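Local coordinates for hydrogenase expression/formation protein (HypB) (Archaeoglobus fulgidus, PDB 2WSM), which binds and probably hydrolyses GTP, forms dimers that depend on GTP, and probably serves the nickel-dependent maturation of hydrogenase, at residues K15-K20 with D95-Y100; G61-D66 with D110-E115; V137-G142 with N162-A167. All coordinates share one frame; numbering follows the deposited sequence.

Contact 1 of 3, residues K15-K20 with D95-Y100; sequences KRLAEK and DAHMIY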
loop_
_atom_site.group_PDB
_atom_site.type_symbol
_atom_site.label_atom_id
_atom_site.label_comp_id
_atom_site.label_asym_id
_atom_site.label_seq_id
_atom_site.Cartn_x
_atom_site.Cartn_y
_atom_site.Cartn_z
ATOM N N LYS A 15 -14.308 7.400 1.055
ATOM C CA LYS A 15 -14.511 8.349 2.146
ATOM C C LYS A 15 -15.985 8.459 2.521
ATOM O O LYS A 15 -16.345 8.524 3.705
ATOM C CB LYS A 15 -13.964 9.723 1.759
ATOM C CG LYS A 15 -12.482 9.708 1.446
ATOM C CD LYS A 15 -11.951 11.097 1.142
ATOM C CE LYS A 15 -10.441 11.064 0.922
ATOM N NZ LYS A 15 -9.881 12.414 0.627
ATOM N N ARG A 16 -16.826 8.472 1.495
ATOM C CA ARG A 16 -18.266 8.555 1.653
ATOM C C ARG A 16 -18.800 7.336 2.411
ATOM O O ARG A 16 -19.475 7.473 3.432
ATOM C CB ARG A 16 -18.899 8.654 0.267
ATOM C CG ARG A 16 -20.379 8.948 0.233
ATOM C CD ARG A 16 -20.876 8.895 -1.210
ATOM N NE ARG A 16 -22.326 9.036 -1.299
ATOM C CZ ARG A 16 -23.189 8.044 -1.101
ATOM N NH1 ARG A 16 -22.752 6.828 -0.800
ATOM N NH2 ARG A 16 -24.493 8.270 -1.206
ATOM N N LEU A 17 -18.493 6.142 1.917
ATOM C CA LEU A 17 -18.916 4.920 2.592
ATOM C C LEU A 17 -18.257 4.784 3.968
ATOM O O LEU A 17 -18.862 4.270 4.910
ATOM C CB LEU A 17 -18.633 3.694 1.720
ATOM C CG LEU A 17 -19.369 3.687 0.373
ATOM C CD1 LEU A 17 -19.026 2.456 -0.469
ATOM C CD2 LEU A 17 -20.879 3.784 0.585
ATOM N N ALA A 18 -17.025 5.265 4.089
ATOM C CA ALA A 18 -16.317 5.215 5.367
ATOM C C ALA A 18 -17.064 5.969 6.465
ATOM O O ALA A 18 -17.112 5.526 7.615
ATOM C CB ALA A 18 -14.910 5.750 5.219
ATOM N N GLU A 19 -17.641 7.110 6.102
ATOM C CA GLU A 19 -18.416 7.918 7.033
ATOM C C GLU A 19 -19.685 7.182 7.433
ATOM O O GLU A 19 -20.099 7.228 8.594
ATOM C CB GLU A 19 -18.775 9.268 6.402
ATOM C CG GLU A 19 -19.785 10.090 7.209
ATOM C CD GLU A 19 -20.400 11.244 6.410
ATOM O OE1 GLU A 19 -20.261 11.269 5.163
ATOM O OE2 GLU A 19 -21.035 12.126 7.034
ATOM N N LYS A 20 -20.299 6.498 6.472
ATOM C CA LYS A 20 -21.511 5.731 6.755
ATOM C C LYS A 20 -21.223 4.547 7.678
ATOM O O LYS A 20 -22.001 4.258 8.595
ATOM C CB LYS A 20 -22.169 5.246 5.462
ATOM C CG LYS A 20 -22.752 6.357 4.608
ATOM C CD LYS A 20 -22.911 5.902 3.168
ATOM C CE LYS A 20 -24.180 5.085 2.975
ATOM N NZ LYS A 20 -25.347 5.957 2.647
ATOM N N ASP A 95 -11.588 -2.076 1.721
ATOM C CA ASP A 95 -12.089 -0.712 1.592
ATOM C C ASP A 95 -13.461 -0.641 2.235
ATOM O O ASP A 95 -14.047 -1.672 2.556
ATOM C CB ASP A 95 -12.117 -0.234 0.129
ATOM C CG ASP A 95 -12.938 -1.133 -0.779
ATOM O OD1 ASP A 95 -13.879 -1.807 -0.304
ATOM O OD2 ASP A 95 -12.633 -1.164 -1.990
ATOM N N ALA A 96 -13.958 0.573 2.436
ATOM C CA ALA A 96 -15.230 0.767 3.118
ATOM C C ALA A 96 -16.376 0.003 2.442
ATOM O O ALA A 96 -17.280 -0.489 3.112
ATOM C CB ALA A 96 -15.550 2.251 3.233
ATOM N N HIS A 97 -16.321 -0.110 1.120
ATOM C CA HIS A 97 -17.357 -0.818 0.376
ATOM C C HIS A 97 -17.444 -2.299 0.718
ATOM O O HIS A 97 -18.536 -2.862 0.753
ATOM C CB HIS A 97 -17.177 -0.654 -1.136
ATOM C CG HIS A 97 -18.376 -1.075 -1.927
ATOM N ND1 HIS A 97 -18.630 -2.391 -2.254
ATOM C CD2 HIS A 97 -19.401 -0.355 -2.444
ATOM C CE1 HIS A 97 -19.756 -2.462 -2.943
ATOM N NE2 HIS A 97 -20.242 -1.240 -3.073
ATOM N N MET A 98 -16.301 -2.927 0.964
ATOM C CA MET A 98 -16.269 -4.360 1.263
ATOM C C MET A 98 -17.018 -4.735 2.538
ATOM O O MET A 98 -17.447 -5.876 2.693
ATOM C CB MET A 98 -14.831 -4.863 1.379
ATOM C CG MET A 98 -14.120 -5.059 0.068
ATOM S SD MET A 98 -12.404 -5.497 0.378
ATOM C CE MET A 98 -11.673 -5.217 -1.238
ATOM N N ILE A 99 -17.157 -3.796 3.466
ATOM C CA ILE A 99 -17.830 -4.112 4.712
ATOM C C ILE A 99 -19.149 -3.373 4.859
ATOM O O ILE A 99 -19.915 -3.636 5.782
ATOM C CB ILE A 99 -16.951 -3.801 5.946
ATOM C CG1 ILE A 99 -16.924 -2.300 6.214
ATOM C CG2 ILE A 99 -15.546 -4.395 5.781
ATOM C CD1 ILE A 99 -16.006 -1.909 7.366
ATOM N N TYR A 100 -19.404 -2.454 3.941
ATOM C CA TYR A 100 -20.544 -1.556 4.040
ATOM C C TYR A 100 -21.856 -2.309 4.247
ATOM O O TYR A 100 -22.659 -1.923 5.086
ATOM C CB TYR A 100 -20.590 -0.657 2.804
ATOM C CG TYR A 100 -21.866 0.124 2.627
ATOM C CD1 TYR A 100 -22.350 0.943 3.638
ATOM C CD2 TYR A 100 -22.571 0.067 1.430
ATOM C CE1 TYR A 100 -23.509 1.664 3.472
ATOM C CE2 TYR A 100 -23.734 0.787 1.253
ATOM C CZ TYR A 100 -24.198 1.584 2.275
ATOM O OH TYR A 100 -25.356 2.301 2.098
#

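Contact 2 of 3, residues G61-D66 with D110-E115; sequences GAMLGD and DLLLIE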
loop_
_atom_site.group_PDB
_atom_site.type_symbol
_atom_site.label_atom_id
_atom_site.label_comp_id
_atom_site.label_asym_id
_atom_site.label_seq_id
_atom_site.Cartn_x
_atom_site.Cartn_y
_atom_site.Cartn_z
ATOM N N GLY A 61 -17.378 -9.817 17.094
ATOM C CA GLY A 61 -17.517 -10.216 15.709
ATOM C C GLY A 61 -16.149 -10.229 15.043
ATOM O O GLY A 61 -15.236 -9.510 15.456
ATOM N N ALA A 62 -16.005 -11.048 14.007
ATOM C CA ALA A 62 -14.754 -11.125 13.271
ATOM C C ALA A 62 -14.984 -11.092 11.764
ATOM O O ALA A 62 -15.766 -11.870 11.226
ATOM C CB ALA A 62 -13.991 -12.379 13.662
ATOM N N MET A 63 -14.300 -10.174 11.097
ATOM C CA MET A 63 -14.289 -10.109 9.644
ATOM C C MET A 63 -12.882 -10.420 9.153
ATOM O O MET A 63 -11.945 -9.650 9.383
ATOM C CB MET A 63 -14.734 -8.726 9.171
ATOM C CG MET A 63 -16.146 -8.363 9.634
ATOM S SD MET A 63 -16.781 -6.833 8.926
ATOM C CE MET A 63 -16.853 -7.282 7.193
ATOM N N LEU A 64 -12.733 -11.559 8.485
ATOM C CA LEU A 64 -11.414 -12.040 8.089
ATOM C C LEU A 64 -11.113 -11.742 6.631
ATOM O O LEU A 64 -11.647 -12.391 5.734
ATOM C CB LEU A 64 -11.286 -13.538 8.362
ATOM C CG LEU A 64 -11.528 -13.983 9.804
ATOM C CD1 LEU A 64 -11.371 -15.483 9.921
ATOM C CD2 LEU A 64 -10.583 -13.256 10.785
ATOM N N GLY A 65 -10.237 -10.767 6.409
ATOM C CA GLY A 65 -9.851 -10.349 5.077
ATOM C C GLY A 65 -8.601 -11.007 4.526
ATOM O O GLY A 65 -8.235 -10.763 3.380
ATOM N N ASP A 66 -7.922 -11.813 5.336
ATOM C CA ASP A 66 -6.911 -12.718 4.792
ATOM C C ASP A 66 -7.572 -14.072 4.588
ATOM O O ASP A 66 -8.511 -14.414 5.304
ATOM C CB ASP A 66 -5.702 -12.842 5.723
ATOM C CG ASP A 66 -4.471 -12.129 5.186
ATOM O OD1 ASP A 66 -3.558 -11.834 5.980
ATOM O OD2 ASP A 66 -4.410 -11.870 3.966
ATOM N N ASP A 110 -20.132 -5.940 20.582
ATOM C CA ASP A 110 -19.483 -4.824 21.257
ATOM C C ASP A 110 -18.201 -4.478 20.521
ATOM O O ASP A 110 -17.837 -3.314 20.381
ATOM C CB ASP A 110 -19.146 -5.194 22.705
ATOM C CG ASP A 110 -20.346 -5.716 23.464
ATOM O OD1 ASP A 110 -21.470 -5.240 23.195
ATOM O OD2 ASP A 110 -20.162 -6.605 24.322
ATOM N N LEU A 111 -17.526 -5.511 20.042
ATOM C CA LEU A 111 -16.211 -5.358 19.449
ATOM C C LEU A 111 -16.156 -6.115 18.129
ATOM O O LEU A 111 -16.434 -7.314 18.084
ATOM C CB LEU A 111 -15.154 -5.892 20.418
ATOM C CG LEU A 111 -13.690 -5.907 19.968
ATOM C CD1 LEU A 111 -13.153 -4.491 19.866
ATOM C CD2 LEU A 111 -12.856 -6.741 20.935
ATOM N N LEU A 112 -15.810 -5.402 17.061
ATOM C CA LEU A 112 -15.659 -5.988 15.740
ATOM C C LEU A 112 -14.197 -5.984 15.294
ATOM O O LEU A 112 -13.625 -4.926 14.989
ATOM C CB LEU A 112 -16.494 -5.221 14.719
ATOM C CG LEU A 112 -16.402 -5.731 13.280
ATOM C CD1 LEU A 112 -16.908 -7.159 13.183
ATOM C CD2 LEU A 112 -17.189 -4.825 12.357
ATOM N N LEU A 113 -13.599 -7.167 15.257
ATOM C CA LEU A 113 -12.204 -7.312 14.856
ATOM C C LEU A 113 -12.083 -7.517 13.347
ATOM O O LEU A 113 -12.547 -8.519 12.803
ATOM C CB LEU A 113 -11.551 -8.457 15.628
ATOM C CG LEU A 113 -11.592 -8.213 17.141
ATOM C CD1 LEU A 113 -11.115 -9.428 17.939
ATOM C CD2 LEU A 113 -10.799 -6.974 17.510
ATOM N N ILE A 114 -11.473 -6.547 12.674
ATOM C CA ILE A 114 -11.359 -6.579 11.225
ATOM C C ILE A 114 -9.929 -6.859 10.773
ATOM O O ILE A 114 -9.031 -6.013 10.890
ATOM C CB ILE A 114 -11.849 -5.271 10.588
ATOM C CG1 ILE A 114 -13.263 -4.934 11.080
ATOM C CG2 ILE A 114 -11.812 -5.375 9.072
ATOM C CD1 ILE A 114 -13.880 -3.715 10.404
ATOM N N GLU A 115 -9.731 -8.059 10.245
ATOM C CA GLU A 115 -8.432 -8.473 9.751
ATOM C C GLU A 115 -8.221 -8.044 8.298
ATOM O O GLU A 115 -8.865 -8.549 7.373
ATOM C CB GLU A 115 -8.286 -9.989 9.893
ATOM C CG GLU A 115 -6.957 -10.515 9.404
ATOM C CD GLU A 115 -6.964 -12.016 9.255
ATOM O OE1 GLU A 115 -7.461 -12.505 8.216
ATOM O OE2 GLU A 115 -6.478 -12.703 10.176
#

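Contact 3 of 3, residues V137-G142 with N162-A167; sequences VSVTEG and NKVALA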
loop_
_atom_site.group_PDB
_atom_site.type_symbol
_atom_site.label_atom_id
_atom_site.label_comp_id
_atom_site.label_asym_id
_atom_site.label_seq_id
_atom_site.Cartn_x
_atom_site.Cartn_y
_atom_site.Cartn_z
ATOM N N VAL A 137 3.488 -6.708 13.379
ATOM C CA VAL A 137 4.641 -7.233 12.668
ATOM C C VAL A 137 5.339 -8.312 13.500
ATOM O O VAL A 137 5.473 -8.195 14.721
ATOM C CB VAL A 137 5.635 -6.112 12.282
ATOM C CG1 VAL A 137 6.337 -5.558 13.520
ATOM C CG2 VAL A 137 6.642 -6.623 11.281
ATOM N N SER A 138 5.765 -9.372 12.833
ATOM C CA SER A 138 6.489 -10.446 13.498
ATOM C C SER A 138 7.994 -10.224 13.326
ATOM O O SER A 138 8.422 -9.665 12.313
ATOM C CB SER A 138 6.058 -11.803 12.928
ATOM O OG SER A 138 7.093 -12.766 13.030
ATOM N N VAL A 139 8.786 -10.649 14.313
ATOM C CA VAL A 139 10.240 -10.476 14.251
ATOM C C VAL A 139 10.856 -11.289 13.126
ATOM O O VAL A 139 11.963 -11.001 12.685
ATOM C CB VAL A 139 10.968 -10.841 15.577
ATOM C CG1 VAL A 139 10.599 -9.870 16.689
ATOM C CG2 VAL A 139 10.704 -12.295 15.970
ATOM N N THR A 140 10.135 -12.303 12.664
ATOM C CA THR A 140 10.617 -13.160 11.586
ATOM C C THR A 140 10.598 -12.439 10.250
ATOM O O THR A 140 11.099 -12.957 9.254
ATOM C CB THR A 140 9.782 -14.454 11.475
ATOM O OG1 THR A 140 8.437 -14.127 11.112
ATOM C CG2 THR A 140 9.761 -15.187 12.808
ATOM N N GLU A 141 10.026 -11.240 10.228
ATOM C CA GLU A 141 9.942 -10.460 8.994
ATOM C C GLU A 141 11.203 -9.628 8.762
ATOM O O GLU A 141 11.375 -9.029 7.703
ATOM C CB GLU A 141 8.706 -9.556 9.012
ATOM C CG GLU A 141 7.392 -10.316 8.948
ATOM C CD GLU A 141 6.187 -9.433 9.221
ATOM O OE1 GLU A 141 5.992 -8.436 8.490
ATOM O OE2 GLU A 141 5.431 -9.746 10.165
ATOM N N GLY A 142 12.087 -9.605 9.751
ATOM C CA GLY A 142 13.264 -8.758 9.681
ATOM C C GLY A 142 13.077 -7.502 10.510
ATOM O O GLY A 142 11.999 -6.906 10.508
ATOM N N ASN A 162 5.683 -8.891 17.291
ATOM C CA ASN A 162 5.117 -10.200 17.551
ATOM C C ASN A 162 6.144 -11.320 17.494
ATOM O O ASN A 162 7.194 -11.186 16.860
ATOM C CB ASN A 162 4.002 -10.474 16.523
ATOM C CG ASN A 162 3.099 -11.620 16.930
ATOM O OD1 ASN A 162 2.965 -11.925 18.109
ATOM N ND2 ASN A 162 2.471 -12.258 15.952
ATOM N N LYS A 163 5.816 -12.430 18.151
ATOM C CA LYS A 163 6.677 -13.606 18.183
ATOM C C LYS A 163 8.083 -13.242 18.658
ATOM O O LYS A 163 9.075 -13.750 18.132
ATOM C CB LYS A 163 6.730 -14.275 16.801
ATOM C CG LYS A 163 5.379 -14.749 16.277
ATOM C CD LYS A 163 5.503 -15.481 14.936
ATOM C CE LYS A 163 4.186 -15.428 14.157
ATOM N NZ LYS A 163 4.055 -16.489 13.105
ATOM N N VAL A 164 8.168 -12.363 19.652
ATOM C CA VAL A 164 9.472 -11.884 20.121
ATOM C C VAL A 164 10.375 -12.989 20.693
ATOM O O VAL A 164 11.603 -12.898 20.607
ATOM C CB VAL A 164 9.343 -10.736 21.150
ATOM C CG1 VAL A 164 8.556 -9.576 20.560
ATOM C CG2 VAL A 164 8.698 -11.236 22.438
ATOM N N ALA A 165 9.780 -14.030 21.270
ATOM C CA ALA A 165 10.573 -15.128 21.826
ATOM C C ALA A 165 11.361 -15.878 20.748
ATOM O O ALA A 165 12.166 -16.752 21.060
ATOM C CB ALA A 165 9.698 -16.091 22.627
ATOM N N LEU A 166 11.124 -15.536 19.486
ATOM C CA LEU A 166 11.910 -16.085 18.387
ATOM C C LEU A 166 12.973 -15.090 17.919
ATOM O O LEU A 166 13.748 -15.382 17.009
ATOM C CB LEU A 166 11.008 -16.471 17.212
ATOM C CG LEU A 166 9.958 -17.553 17.486
ATOM C CD1 LEU A 166 9.233 -17.939 16.208
ATOM C CD2 LEU A 166 10.596 -18.774 18.128
ATOM N N ALA A 167 13.005 -13.916 18.548
ATOM C CA ALA A 167 13.909 -12.837 18.143
ATOM C C ALA A 167 15.345 -13.317 17.976
ATOM O O ALA A 167 15.909 -13.267 16.882
ATOM C CB ALA A 167 13.859 -11.695 19.144
#

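Contact 1 of 3, residues K15-K20 with D95-Y100
Leu17 is the bump and the helix 96-100 supplies the hollow it fills, a small example of helix packing in which one branched side chain makes most of the fit. Three surfaces of the leucine find separate partners. Its CB rests against Ala96 CB at 3.7 Å, where the small methyl of the alanine makes the floor. Leu17 CD1 lies 3.5 Å from His97 CD2 and meets the imidazole at its edge, near the ring plane. Leu17 CD2 sits over the phenol of Tyr100, 4.1 Å from the ring centroid and only 6° off the normal, a CH-pi contact over the middle of the face. With CG of Tyr100 anti to its backbone N (chi1 168°), the ring is directed at the facing helix, and the two side chains cross at about a right angle.

Ala96 in turn is a bump on the short helix. Its CB approaches the backbone of the facing helix, 3.5 Å from Ala18 N, with Ala18 CB beside it at 4.1 Å. Small methyls meet where the axes of the two short helical segments approach to 8.9 Å, crossing at 40°. At the rim the chi3 bend of Lys20 brings CE obliquely to the hydroxyl end of the ring, 3.1 Å from Tyr100 OH. The short helix is weakly bonded, and Asp95 N-caps it through OD1, which accepts from Met98 N.

Polar side chains of the longer helix flank the apolar patch: Asn14 OD1 accepts from Ala96 N, and Asn21 ND2 donates to Ala96 O. The contact thus joins helix 12-28, which leads into the central strand 31-37, to helix 96-100, whose Ile99 packs against the parallel sheet through Met63 and Ile114 on strands 60-64 and 111-118.

Contact 2 of 3, residues G61-D66 with D110-E115
Glu115, Met63 and Gly61 carry most of this pairing of neighbouring parallel strands, part of the central sheet of a P-loop NTPase fold of the SIMIBI class. Gly61 begins the register: its N donates to Leu111 O at 2.9 Å and its O accepts from Leu113 N, so the glycine bonds to residues on both sides of Leu112. Leu112 CD1 folds over the glycine backbone, 3.7 Å from Gly61 C.

Two residues on, Met63 repeats the pattern, with N donating to Leu113 O and O accepting from Glu115 N. Its side chain leaves by the face that also holds Leu112 and Ile114. There Met63 CG meets Leu112 CD1 at 3.8 Å and Met63 SD approaches CD2 of the same leucine at 4.0 Å, while Leu103 packs beside Leu112.

Glu115 points to the other face, beside helix 43-54. It heads a Glu-x-x-Gly sequence ending at Gly118, consistent with the motif of G3E GTPases. Its OE2 is hydrogen-bonded to Thr44 OG1 of the probable Walker A loop, and Asp66 OD1 forms a salt bridge with Lys43 there. With CG anti to the backbone N (chi1 -180°), the extended glutamate reaches beyond the end of strand 60-64, where OE1 accepts from Asp66 N at 3.0 Å on its anti side, 17° out of the carboxylate plane.

Contact 3 of 3, residues V137-G142 with N162-A167
Asn162 and Val137 make the shortest bond across this contact, Asn162 N to Val137 O at 2.7 Å, and Val139 N answers with a bond to Asn162 O at 3.1 Å. Together they form the last parallel pairing, Ser138 beside Asn162, before the two strands end and turn away. Two side-chain bonds within 137-142 accompany the turn: Ser138 N donates almost straight (172°) to Glu141 OE2 at 2.7 Å, coming from above the carboxylate plane, and the hydroxyls of Ser138 and Thr140 share another.

The Asn-Lys pair at the end of strand 158-162 is consistent with the guanine-specificity motif of GTPases, Asn-Lys-x-Asp, although Ala165 stands where the aspartate is usual. Asn162 ND2 donates to Ser41 O of the probable P-loop. Lys163 runs extended past Ser138, its CD 3.7 Å from Ser138 OG, and NZ makes a weak hydrogen bond to Gly40 O of the same loop.

The packing centres on Val139. CG2, set between the backbone N and the carbonyl carbon, presses on Lys163 O at 3.1 Å, a tight spot, and meets Leu166 CB at 4.4 Å. CG1 faces Val164 and Ala167. Beyond them Val174 and Met177 of helix 174-184 close over the valine, so the contact ties the ends of the adjacent strands 132-138 and 158-162 to the helical layer on one side of the sheet.

Contacts 1 and 2 adjoin: their centres lie 15 Å apart, and Ile99 CG2 of the first touches Met63 CE of the second at 3.5 Å. Contact 3 stands apart, its centre about 33 Å from that of contact 1 and on the opposite side of the chain's centre. Contacts 2 and 3 share the parallel sheet without touching, their nearest atoms about 10 Å apart. What contacts 2 and 3 have in common is the probable P-loop: contact 2 reaches it at Lys43 and Thr44, contact 3 at Gly40 and Ser41. Those two contacts therefore probably frame the GTP site, while contact 1 packs helix 12-28 on helix 96-100 and meets the sheet through contact 2.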